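PDB 3CJY: putative thioesterase from Novosphingobium aromaticivorans, which probably hydrolyses acyl-CoA-type thioesters through two HotDog-family domains, and binds calcium. Local coordinates for residues F66-L69 against G70-L73; L240-Q243 against S244-L248. All coordinates share one frame; numbering follows the deposited sequence.

Overall arrangement
Both contacts are built round a beta turn. Contact 1 (66-73) lies in the link from strand 56-63 to strand 72-79, which do not pair with each other, in the N-terminal HotDog-family region. Contact 2 (240-248) closes the hairpin of the paired antiparallel strands 233-241 and 247-256 in the C-terminal one. They lie on opposite sides of the centre of the chain. The centres of contact 1 and contact 2 are about 32 Å apart. The nearest atoms of contact 1 and contact 2 are about 19 Å apart, so the two do not touch. Both lie away from the calcium site of Asp-14 and Thr-51. A glycerol, probably from the crystallisation liquor, sits at contact 2.

Contact 1: residues F66-L69 against G70-L73; sequences FTPL and GSVL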
loop_
_atom_site.group_PDB
_atom_site.type_symbol
_atom_site.label_atom_id
_atom_site.label_comp_id
_atom_site.label_asym_id
_atom_site.label_seq_id
_atom_site.Cartn_x
_atom_site.Cartn_y
_atom_site.Cartn_z
ATOM N N PHE A 66 -4.931 -17.426 -9.625
ATOM C CA PHE A 66 -5.102 -16.878 -10.975
ATOM C C PHE A 66 -6.506 -17.062 -11.504
ATOM O O PHE A 66 -7.197 -18.031 -11.185
ATOM C CB PHE A 66 -4.114 -17.511 -11.996
ATOM C CG PHE A 66 -2.724 -16.945 -11.948
ATOM C CD1 PHE A 66 -2.419 -15.753 -12.596
ATOM C CD2 PHE A 66 -1.700 -17.621 -11.297
ATOM C CE1 PHE A 66 -1.123 -15.215 -12.573
ATOM C CE2 PHE A 66 -0.393 -17.084 -11.262
ATOM C CZ PHE A 66 -0.111 -15.881 -11.915
ATOM N N THR A 67 -6.917 -16.091 -12.319
ATOM C CA THR A 67 -8.205 -16.122 -13.008
ATOM C C THR A 67 -7.931 -16.289 -14.518
ATOM O O THR A 67 -7.580 -15.349 -15.204
ATOM C CB THR A 67 -9.035 -14.877 -12.759
ATOM O OG1 THR A 67 -9.146 -14.696 -11.349
ATOM C CG2 THR A 67 -10.440 -15.003 -13.382
ATOM N N PRO A 68 -8.051 -17.513 -15.012
ATOM C CA PRO A 68 -7.793 -17.743 -16.410
ATOM C C PRO A 68 -8.709 -16.988 -17.341
ATOM O O PRO A 68 -9.869 -16.680 -17.024
ATOM C CB PRO A 68 -8.056 -19.253 -16.567
ATOM C CG PRO A 68 -8.045 -19.807 -15.173
ATOM C CD PRO A 68 -8.533 -18.712 -14.320
ATOM N N LEU A 69 -8.177 -16.668 -18.510
ATOM C CA LEU A 69 -9.016 -16.127 -19.580
ATOM C C LEU A 69 -10.249 -17.003 -19.749
ATOM O O LEU A 69 -10.165 -18.235 -19.773
ATOM C CB LEU A 69 -8.258 -16.145 -20.903
ATOM C CG LEU A 69 -8.946 -15.733 -22.188
ATOM C CD1 LEU A 69 -9.432 -14.260 -22.191
ATOM C CD2 LEU A 69 -7.950 -15.989 -23.344
ATOM N N GLY A 70 -11.389 -16.350 -19.874
ATOM C CA GLY A 70 -12.635 -17.032 -20.090
ATOM C C GLY A 70 -13.431 -17.393 -18.840
ATOM O O GLY A 70 -14.583 -17.847 -18.940
ATOM N N SER A 71 -12.820 -17.235 -17.671
ATOM C CA SER A 71 -13.526 -17.523 -16.413
ATOM C C SER A 71 -14.605 -16.496 -16.145
ATOM O O SER A 71 -14.553 -15.353 -16.596
ATOM C CB SER A 71 -12.624 -17.400 -15.172
ATOM O OG SER A 71 -11.305 -17.883 -15.328
ATOM N N VAL A 72 -15.569 -16.926 -15.353
ATOM C CA VAL A 72 -16.558 -16.022 -14.801
ATOM C C VAL A 72 -16.020 -15.692 -13.403
ATOM O O VAL A 72 -15.803 -16.583 -12.554
ATOM C CB VAL A 72 -17.986 -16.611 -14.703
ATOM C CG1 VAL A 72 -18.881 -15.646 -13.926
ATOM C CG2 VAL A 72 -18.572 -16.901 -16.098
ATOM N N LEU A 73 -15.829 -14.408 -13.194
ATOM C CA LEU A 73 -15.336 -13.874 -11.929
ATOM C C LEU A 73 -16.551 -13.381 -11.182
ATOM O O LEU A 73 -17.286 -12.544 -11.671
ATOM C CB LEU A 73 -14.345 -12.717 -12.146
ATOM C CG LEU A 73 -13.835 -11.950 -10.906
ATOM C CD1 LEU A 73 -13.109 -12.954 -10.001
ATOM C CD2 LEU A 73 -12.969 -10.704 -11.277
#
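The first torsion of Ser-71 (chi1 -39°) sets OG opposite its own carbonyl carbon and beside its backbone N, which lets OG and N both face the carbonyl oxygen of Pro-68. Thr-67 turns OG1 to lie beside its backbone N (chi1 -54°), and its methyl CG2 is left to face the serine. The motif is a type II beta turn from Pro-68 to Ser-71. It lies on the way from strand 56-63 to strand 72-79 in the N-terminal HotDog-family region.

Two donors from one residue grip Pro-68 O. Ser-71 N closes the turn at 3.1 Å from Pro-68 O, as expected for this motif. Ser-71 OG donates to the same Pro-68 O over 2.5 Å, and it lies tilted from the carbonyl plane. Taken at face value, this second bond would hold the rotation of the hydroxyl; the distance is unusually short. OG lies over the proline ring, with Pro-68 CD 3.1 Å from Ser-71 OG.

Leu-69 and Gly-70 are the middle residues of the turn. Gly-70 has a positive phi, 92°, at which a CB would be jammed against Leu-69 O. The Leu-69 side chain packs on Pro-23, Ala-33 and Asn-142. Backbone bonds join Gly-70 and Ser-71 to Val-21, and Thr-67 to Leu-35.

The buried Thr-67 packs on Val-21, Leu-35 and Val-100. On the turn side its CG2 meets the serine alongside, at 3.6 Å from Ser-71 OG and 3.7 Å from Ser-71 CB.

Contact 2: residues L240-Q243 against S244-L248; sequences LWDQ and SGRLL. With GOL (glycerol), chain F.
Asp-242 OD1 takes two backbone N-H groups: Ser-244 N at 2.9 Å, which makes an Asx turn, and Arg-246 N, also at 2.9 Å. The two donors come from opposite faces of the carboxylate plane, and together they hold the group from turning. The torsion of Asp-242 (chi1 69°) puts CG between its backbone N and carbonyl carbon, folding the carboxylate back over the turn.

The salt bridge from Asp-242 OD2 to Arg-246 NE is long, 3.8 Å, with the carboxylate and guanidinium planes 87° apart. A water fills in, donating to OD2 and accepting from NE in the guanidinium plane. Arg-246 NH2 has Ala-214 O as a partner, and Leu-248 CD2 lies above one guanidinium face, offset toward its rim.

The two segments close a beta hairpin, strands 233-241 and 247-256, reversed by a type I turn from Asp-242 to Gly-245. Its backbone bonds run from Asp-242 N to Arg-246 O, 2.9 Å, and from Leu-248 N to Leu-240 O, 2.8 Å. Gln-117 serves the outer edge: its OE1 accepts from Leu-247 N and its NE2 donates to Gly-245 O. Replacing Asp-242 by an alanine would probably leave Ser-244 N and Arg-246 N without their shared acceptor and Arg-246 without its nearby negative charge.

Trp-241 and Leu-247 form a non-hydrogen-bonded pair, with Trp-241 CZ3 3.7 Å from Leu-247 CB. The indole NE1 is bonded to Asp-223, and Gln-243 NE2 to Gln-126 OE1. Gly-245 N makes a weak bond of 2.8 Å to glycerol O3. Glycerol O3 also lies a doubtfully short 2.4 Å from Asp-242 O.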
loop_
_atom_site.group_PDB
_atom_site.type_symbol
_atom_site.label_atom_id
_atom_site.label_comp_id
_atom_site.label_asym_id
_atom_site.label_seq_id
_atom_site.Cartn_x
_atom_site.Cartn_y
_atom_site.Cartn_z
ATOM N N LEU A 240 0.619 8.175 -10.388
ATOM C CA LEU A 240 -0.139 8.439 -11.599
ATOM C C LEU A 240 -0.505 9.919 -11.649
ATOM O O LEU A 240 -1.221 10.455 -10.776
ATOM C CB LEU A 240 -1.383 7.566 -11.658
ATOM C CG LEU A 240 -1.136 6.049 -11.605
ATOM C CD1 LEU A 240 -2.494 5.303 -11.602
ATOM C CD2 LEU A 240 -0.285 5.597 -12.795
ATOM N N TRP A 241 0.033 10.584 -12.671
ATOM C CA TRP A 241 -0.239 11.974 -12.914
ATOM C C TRP A 241 -1.032 12.187 -14.187
ATOM O O TRP A 241 -0.962 11.377 -15.142
ATOM C CB TRP A 241 1.072 12.766 -13.077
ATOM C CG TRP A 241 2.184 12.451 -12.143
ATOM C CD1 TRP A 241 3.106 11.437 -12.275
ATOM C CD2 TRP A 241 2.591 13.218 -10.986
ATOM N NE1 TRP A 241 4.016 11.498 -11.250
ATOM C CE2 TRP A 241 3.719 12.579 -10.446
ATOM C CE3 TRP A 241 2.063 14.349 -10.319
ATOM C CZ2 TRP A 241 4.362 13.044 -9.297
ATOM C CZ3 TRP A 241 2.732 14.811 -9.170
ATOM C CH2 TRP A 241 3.840 14.144 -8.669
ATOM N N ASP A 242 -1.742 13.323 -14.275
ATOM C CA ASP A 242 -2.318 13.706 -15.569
ATOM C C ASP A 242 -1.253 14.349 -16.442
ATOM O O ASP A 242 -0.066 14.364 -16.100
ATOM C CB ASP A 242 -3.583 14.565 -15.484
ATOM C CG ASP A 242 -3.355 15.956 -14.967
ATOM O OD1 ASP A 242 -2.195 16.342 -14.725
ATOM O OD2 ASP A 242 -4.389 16.659 -14.828
ATOM N N GLN A 243 -1.652 14.930 -17.560
ATOM C CA GLN A 243 -0.644 15.492 -18.470
ATOM C C GLN A 243 -0.112 16.867 -18.029
ATOM O O GLN A 243 0.872 17.385 -18.540
ATOM C CB GLN A 243 -1.218 15.569 -19.907
ATOM C CG GLN A 243 -0.192 15.945 -20.968
ATOM C CD GLN A 243 -0.771 16.033 -22.376
ATOM O OE1 GLN A 243 -1.808 15.459 -22.665
ATOM N NE2 GLN A 243 -0.096 16.778 -23.258
ATOM N N SER A 244 -0.757 17.421 -17.020
ATOM C CA SER A 244 -0.477 18.757 -16.535
ATOM C C SER A 244 0.156 18.843 -15.170
ATOM O O SER A 244 0.174 19.922 -14.582
ATOM C CB SER A 244 -1.783 19.565 -16.504
ATOM O OG SER A 244 -2.363 19.563 -17.790
ATOM N N GLY A 245 0.607 17.717 -14.648
ATOM C CA GLY A 245 1.294 17.699 -13.385
ATOM C C GLY A 245 0.440 17.510 -12.157
ATOM O O GLY A 245 0.957 17.629 -11.032
ATOM N N ARG A 246 -0.834 17.151 -12.341
ATOM C CA ARG A 246 -1.713 16.904 -11.175
ATOM C C ARG A 246 -1.622 15.459 -10.815
ATOM O O ARG A 246 -1.676 14.578 -11.688
ATOM C CB ARG A 246 -3.141 17.308 -11.462
ATOM C CG ARG A 246 -4.091 17.028 -10.265
ATOM C CD ARG A 246 -5.488 17.682 -10.398
ATOM N NE ARG A 246 -6.225 17.266 -11.574
ATOM C CZ ARG A 246 -7.149 16.307 -11.611
ATOM N NH1 ARG A 246 -7.443 15.627 -10.529
ATOM N NH2 ARG A 246 -7.747 16.008 -12.765
ATOM N N LEU A 247 -1.436 15.214 -9.513
ATOM C CA LEU A 247 -1.343 13.873 -8.986
ATOM C C LEU A 247 -2.763 13.304 -8.799
ATOM O O LEU A 247 -3.608 13.900 -8.126
ATOM C CB LEU A 247 -0.547 13.875 -7.688
ATOM C CG LEU A 247 -0.220 12.535 -7.032
ATOM C CD1 LEU A 247 0.996 12.704 -6.073
ATOM C CD2 LEU A 247 -1.371 11.889 -6.333
ATOM N N LEU A 248 -3.016 12.208 -9.490
ATOM C CA LEU A 248 -4.319 11.528 -9.459
ATOM C C LEU A 248 -4.361 10.427 -8.422
ATOM O O LEU A 248 -5.334 10.260 -7.639
ATOM C CB LEU A 248 -4.629 10.992 -10.871
ATOM C CG LEU A 248 -4.579 12.000 -11.997
ATOM C CD1 LEU A 248 -4.913 11.273 -13.341
ATOM C CD2 LEU A 248 -5.501 13.209 -11.739
HETATM C C1 GOL F . 5.514 15.977 -16.353
HETATM O O1 GOL F . 6.191 17.204 -16.511
HETATM C C2 GOL F . 4.023 16.207 -16.429
HETATM O O2 GOL F . 3.754 17.532 -15.998
HETATM C C3 GOL F . 3.320 15.180 -15.531
HETATM O O3 GOL F . 1.957 15.458 -15.485
HETATM O O HOH W 1 -5.116 19.185 -13.951
#